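Local structure of packaging enzyme P4 (Pseudomonas phage phi13, 4BLP) at residues A38-S44 with P113-N117; I106-V110 with L197-L202. The protein probably acts as a hexameric, RecA-like P-loop NTPase that couples nucleotide hydrolysis to packaging of the RNA genome into the phage procapsid. All coordinates share one frame; numbering follows the deposited sequence. Where two conformers were deposited one is given.

Contact 1 of 2, residues A38-S44 with P113-N117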
loop_
_atom_site.group_PDB
_atom_site.type_symbol
_atom_site.label_atom_id
_atom_site.label_comp_id
_atom_site.label_asym_id
_atom_site.label_seq_id
_atom_site.Cartn_x
_atom_site.Cartn_y
_atom_site.Cartn_z
ATOM N N ALA D 38 -16.846 -3.920 -26.521
ATOM C CA ALA D 38 -17.424 -2.818 -25.726
ATOM C C ALA D 38 -16.327 -2.105 -24.952
ATOM O O ALA D 38 -15.450 -2.772 -24.410
ATOM C CB ALA D 38 -18.454 -3.365 -24.746
ATOM N N VAL D 39 -16.387 -0.767 -24.861
ATOM C CA VAL D 39 -15.401 -0.075 -24.010
ATOM C C VAL D 39 -16.138 0.541 -22.814
ATOM O O VAL D 39 -15.507 0.850 -21.807
ATOM C CB VAL D 39 -14.479 0.941 -24.741
ATOM C CG1 VAL D 39 -13.446 0.229 -25.610
ATOM C CG2 VAL D 39 -15.279 1.927 -25.553
ATOM N N VAL D 40 -17.483 0.606 -22.877
ATOM C CA VAL D 40 -18.286 1.014 -21.728
ATOM C C VAL D 40 -18.093 -0.046 -20.623
ATOM O O VAL D 40 -18.176 -1.254 -20.915
ATOM C CB VAL D 40 -19.787 1.185 -22.112
ATOM C CG1 VAL D 40 -20.651 1.447 -20.869
ATOM C CG2 VAL D 40 -19.948 2.317 -23.129
ATOM N N GLU D 41 -17.864 0.392 -19.371
ATOM C CA GLU D 41 -17.686 -0.570 -18.266
ATOM C C GLU D 41 -19.022 -1.264 -17.976
ATOM O O GLU D 41 -20.064 -0.590 -17.879
ATOM C CB GLU D 41 -17.197 0.136 -17.008
ATOM C CG GLU D 41 -15.803 0.719 -17.128
ATOM C CD GLU D 41 -15.369 1.540 -15.928
ATOM O OE1 GLU D 41 -16.226 2.024 -15.151
ATOM O OE2 GLU D 41 -14.153 1.754 -15.801
ATOM N N GLY D 42 -18.979 -2.577 -17.860
ATOM C CA GLY D 42 -20.176 -3.379 -17.602
ATOM C C GLY D 42 -20.469 -3.545 -16.128
ATOM O O GLY D 42 -19.571 -3.767 -15.321
ATOM N N SER D 43 -21.735 -3.427 -15.760
ATOM C CA SER D 43 -22.138 -3.590 -14.367
ATOM C C SER D 43 -21.949 -5.045 -13.883
ATOM O O SER D 43 -22.295 -5.979 -14.602
ATOM C CB SER D 43 -23.608 -3.210 -14.211
ATOM O OG SER D 43 -24.050 -3.575 -12.914
ATOM N N SER D 44 -21.413 -5.221 -12.686
ATOM C CA SER D 44 -21.291 -6.564 -12.083
ATOM C C SER D 44 -22.470 -6.867 -11.152
ATOM O O SER D 44 -22.520 -7.962 -10.599
ATOM C CB SER D 44 -19.969 -6.683 -11.321
ATOM O OG SER D 44 -19.885 -5.677 -10.323
ATOM N N PRO D 113 -11.592 -7.306 -21.293
ATOM C CA PRO D 113 -13.068 -7.358 -21.127
ATOM C C PRO D 113 -13.445 -6.294 -20.108
ATOM O O PRO D 113 -12.749 -6.125 -19.084
ATOM C CB PRO D 113 -13.343 -8.783 -20.635
ATOM C CG PRO D 113 -12.049 -9.163 -19.868
ATOM C CD PRO D 113 -10.930 -8.487 -20.694
ATOM N N GLN D 114 -14.536 -5.555 -20.401
ATOM C CA GLN D 114 -14.841 -4.382 -19.575
ATOM C C GLN D 114 -15.893 -4.592 -18.484
ATOM O O GLN D 114 -16.228 -3.640 -17.755
ATOM C CB GLN D 114 -15.210 -3.199 -20.479
ATOM C CG GLN D 114 -13.976 -2.699 -21.322
ATOM C CD GLN D 114 -12.749 -2.335 -20.486
ATOM O OE1 GLN D 114 -12.843 -1.871 -19.345
ATOM N NE2 GLN D 114 -11.572 -2.495 -21.034
ATOM N N GLN D 115 -16.294 -5.858 -18.265
ATOM C CA GLN D 115 -17.139 -6.176 -17.113
ATOM C C GLN D 115 -16.406 -5.746 -15.834
ATOM O O GLN D 115 -15.214 -6.073 -15.652
ATOM C CB GLN D 115 -17.357 -7.711 -17.081
ATOM C CG GLN D 115 -17.843 -8.276 -15.723
ATOM C CD GLN D 115 -19.269 -7.989 -15.302
ATOM O OE1 GLN D 115 -19.633 -8.331 -14.180
ATOM N NE2 GLN D 115 -20.118 -7.370 -16.151
ATOM N N ASN D 116 -17.105 -5.076 -14.940
ATOM C CA ASN D 116 -16.485 -4.711 -13.649
ATOM C C ASN D 116 -16.059 -5.979 -12.877
ATOM O O ASN D 116 -16.817 -6.958 -12.848
ATOM C CB ASN D 116 -17.502 -3.925 -12.799
ATOM C CG ASN D 116 -16.955 -3.468 -11.478
ATOM O OD1 ASN D 116 -15.937 -2.779 -11.415
ATOM N ND2 ASN D 116 -17.577 -3.917 -10.401
ATOM N N ASN D 117 -14.825 -5.975 -12.265
ATOM C CA ASN D 117 -14.382 -7.133 -11.446
ATOM C C ASN D 117 -14.563 -8.445 -12.200
ATOM O O ASN D 117 -15.049 -9.448 -11.645
ATOM C CB ASN D 117 -15.218 -7.183 -10.162
ATOM C CG ASN D 117 -14.930 -6.051 -9.227
ATOM O OD1 ASN D 117 -13.877 -5.419 -9.311
ATOM N ND2 ASN D 117 -15.841 -5.819 -8.290
HETATM O O HOH W 1 -15.768 -5.680 -22.950
#
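Gly-42 and Gln-115 lie 4.2 Å apart at CA, and the backbone bonds about them define one parallel bridge. Gly-42 N donates to Gln-114 O at 3.0 Å; Asn-116 N donates in turn to Gly-42 O at 2.8 Å.

The end toward Ser-44 is the close one. Gln-115 starts out away from the other loop, but a bend at chi2 (72°) brings its amide back, so that NE2 reaches Ser-43 O at 3.0 Å while also bonding Gly-57 O. Its OE1 lies beside Ser-44 CA and CB and accepts from Arg-120. Asn-116 ND2 meets Ser-44 OG at 2.9 Å, nearly straight (168°) and with OG in the amide plane.

Toward Ala-38 the other loop is partly exposed and direct hydrogen bonds give way to packing and a water, although Gln-114 is buried: its CG lies 3.4 Å from Ala-38 O, and the water takes the Gln-114 N-H at 2.8 Å. Glu-41 bonds Ser-44 and Asn-117 of a neighbouring subunit, while Ser-44 OG hydrogen-bonds Glu-41 OE1 of a third subunit, presumably as donor. Such an isolated parallel beta bridge between two loops, set at the subunit junction, belongs to the ring assembly of the P4 hexamer.

Contact 2 of 2, residues I106-V110 with L197-L202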
loop_
_atom_site.group_PDB
_atom_site.type_symbol
_atom_site.label_atom_id
_atom_site.label_comp_id
_atom_site.label_asym_id
_atom_site.label_seq_id
_atom_site.Cartn_x
_atom_site.Cartn_y
_atom_site.Cartn_z
ATOM N N ILE D 106 -8.944 -5.469 -35.473
ATOM C CA ILE D 106 -7.926 -6.204 -34.704
ATOM C C ILE D 106 -8.158 -6.059 -33.176
ATOM O O ILE D 106 -7.752 -6.943 -32.418
ATOM C CB ILE D 106 -6.529 -5.719 -35.162
ATOM C CG1 ILE D 106 -6.250 -6.305 -36.591
ATOM C CG2 ILE D 106 -5.395 -6.111 -34.177
ATOM C CD1 ILE D 106 -5.081 -5.550 -37.378
ATOM N N ARG D 107 -8.881 -5.028 -32.737
ATOM C CA ARG D 107 -9.216 -4.896 -31.293
ATOM C C ARG D 107 -10.051 -6.095 -30.803
ATOM O O ARG D 107 -10.058 -6.382 -29.617
ATOM C CB ARG D 107 -10.019 -3.607 -31.071
ATOM C CG ARG D 107 -9.262 -2.318 -31.454
ATOM C CD ARG D 107 -10.240 -1.140 -31.385
ATOM N NE ARG D 107 -9.700 0.074 -31.990
ATOM C CZ ARG D 107 -8.932 0.949 -31.354
ATOM N NH1 ARG D 107 -8.609 0.760 -30.079
ATOM N NH2 ARG D 107 -8.480 2.023 -31.985
ATOM N N ALA D 108 -10.784 -6.763 -31.740
ATOM C CA ALA D 108 -11.615 -7.925 -31.402
ATOM C C ALA D 108 -10.809 -9.191 -31.079
ATOM O O ALA D 108 -11.353 -10.147 -30.490
ATOM C CB ALA D 108 -12.552 -8.223 -32.568
ATOM N N VAL D 109 -9.544 -9.248 -31.529
ATOM C CA VAL D 109 -8.729 -10.460 -31.401
ATOM C C VAL D 109 -8.246 -10.637 -29.951
ATOM O O VAL D 109 -8.306 -11.735 -29.438
ATOM C CB VAL D 109 -7.528 -10.452 -32.392
ATOM C CG1 VAL D 109 -6.643 -11.711 -32.199
ATOM C CG2 VAL D 109 -8.016 -10.356 -33.842
ATOM N N VAL D 110 -7.680 -9.564 -29.348
ATOM C CA VAL D 110 -7.231 -9.595 -27.938
ATOM C C VAL D 110 -7.736 -8.311 -27.347
ATOM O O VAL D 110 -7.502 -7.232 -27.935
ATOM C CB VAL D 110 -5.694 -9.722 -27.755
ATOM C CG1 VAL D 110 -5.305 -9.630 -26.262
ATOM C CG2 VAL D 110 -5.157 -11.013 -28.383
ATOM N N LEU D 197 -0.168 -8.335 -28.516
ATOM C CA LEU D 197 -0.541 -9.748 -28.536
ATOM C C LEU D 197 -1.383 -10.112 -29.756
ATOM O O LEU D 197 -1.159 -11.157 -30.334
ATOM C CB LEU D 197 -1.282 -10.151 -27.261
ATOM C CG LEU D 197 -1.438 -11.670 -27.048
ATOM C CD1 LEU D 197 -0.095 -12.464 -27.122
ATOM C CD2 LEU D 197 -2.100 -11.937 -25.723
ATOM N N ALA D 198 -2.363 -9.281 -30.114
ATOM C CA ALA D 198 -3.222 -9.573 -31.258
ATOM C C ALA D 198 -2.379 -9.638 -32.537
ATOM O O ALA D 198 -2.517 -10.590 -33.322
ATOM C CB ALA D 198 -4.320 -8.505 -31.377
ATOM N N VAL D 199 -1.499 -8.639 -32.738
ATOM C CA VAL D 199 -0.660 -8.585 -33.950
ATOM C C VAL D 199 0.259 -9.824 -33.980
ATOM O O VAL D 199 0.402 -10.456 -35.033
ATOM C CB VAL D 199 0.135 -7.249 -34.021
ATOM C CG1 VAL D 199 1.209 -7.276 -35.105
ATOM C CG2 VAL D 199 -0.836 -6.102 -34.290
ATOM N N ALA D 200 0.865 -10.158 -32.836
ATOM C CA ALA D 200 1.730 -11.353 -32.742
ATOM C C ALA D 200 0.970 -12.623 -33.089
ATOM O O ALA D 200 1.466 -13.446 -33.885
ATOM C CB ALA D 200 2.322 -11.462 -31.328
ATOM N N LEU D 201 -0.208 -12.819 -32.476
ATOM C CA LEU D 201 -1.007 -14.037 -32.738
ATOM C C LEU D 201 -1.462 -14.092 -34.194
ATOM O O LEU D 201 -1.477 -15.172 -34.786
ATOM C CB LEU D 201 -2.225 -14.099 -31.803
ATOM C CG LEU D 201 -1.828 -14.275 -30.310
ATOM C CD1 LEU D 201 -3.086 -14.239 -29.421
ATOM C CD2 LEU D 201 -1.066 -15.644 -30.127
ATOM N N LEU D 202 -1.850 -12.943 -34.773
ATOM C CA LEU D 202 -2.268 -12.928 -36.189
ATOM C C LEU D 202 -1.121 -13.326 -37.120
ATOM O O LEU D 202 -1.300 -14.188 -38.001
ATOM C CB LEU D 202 -2.818 -11.539 -36.565
ATOM C CG LEU D 202 -4.241 -11.269 -36.055
ATOM C CD1 LEU D 202 -4.516 -9.713 -36.026
ATOM C CD2 LEU D 202 -5.252 -11.965 -36.946
#
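Ala-198 packs its methyl against three branched residues of the 106-110 turn, and the contact is apolar throughout. The CB of Ala-198 is 3.8 Å from Ile-106 CG2, 3.9 Å from Val-109 CB and 4.0 Å from Val-110 CG2. Because the helix offers just one methyl here, the turn can come near its backbone: Val-110 CG2 lies 3.7 Å from Ala-198 N.

Leucines flank this central methyl. One turn further along the helix, Leu-202 brings a single branch, CD1, to 3.9 Å from Ile-106 CG1, the two side chains crossing at a slant. The same CD1 also faces Val-109 CG2, more distantly at 4.2 Å. Val-110 serves the other two leucines. With CG1 anti to the backbone N (chi1 175°), that methyl meets Leu-197 CD2 at 4.0 Å, the side chains crossing at about a right angle, while CG2, besides touching Leu-197 and Ala-198, reaches Leu-201 CD1 at 4.0 Å.

Polar bonding stays within each segment or goes to its own surroundings. Val-109 N bonds Ile-106 O, closing the turn, and the i to i+4 bonds of Leu-201 to Leu-197 and of Leu-202 to Ala-198 keep the helix regular. Arg-107 points away from the helix and pairs with Glu-104.

Other helices complete the apolar cluster: Leu-82 and Leu-85 of helix 79-91 touch Val-109, and Trp-98 of helix 95-101 touches both Ile-106 and Leu-202. On the other flank, Val-199 and Ala-200 rest on Ile-172 of strand 170-173. Helix 193-205 thus connects the parallel strands 187-189 and 210-213 of the mixed, largely parallel sheet of the RecA-like P-loop core, against which the smaller N-terminal part of the chain is laid.

Overall arrangement
From the N terminus, the chain first passes through 38-44, then helix 47-51, strands 65-70 and 73-78, and helices 79-91, 95-101 and 103-106, before 106-110 opens contact 2. Strand 110-111 follows directly, and 113-117 then closes contact 1, so the two contacts cross: the sequence order is 38-44, 106-110, 113-117, 197-202. Contact 2 closes only at helix 193-205, after the chain has entered the eight-stranded mixed sheet. The contacts' centres are about 20 Å apart, and adjacency in sequence is their sole link. Contact 1 joins loops at the subunit boundary, whereas contact 2, within one subunit, ties the N-terminal region to the RecA-like P-loop core.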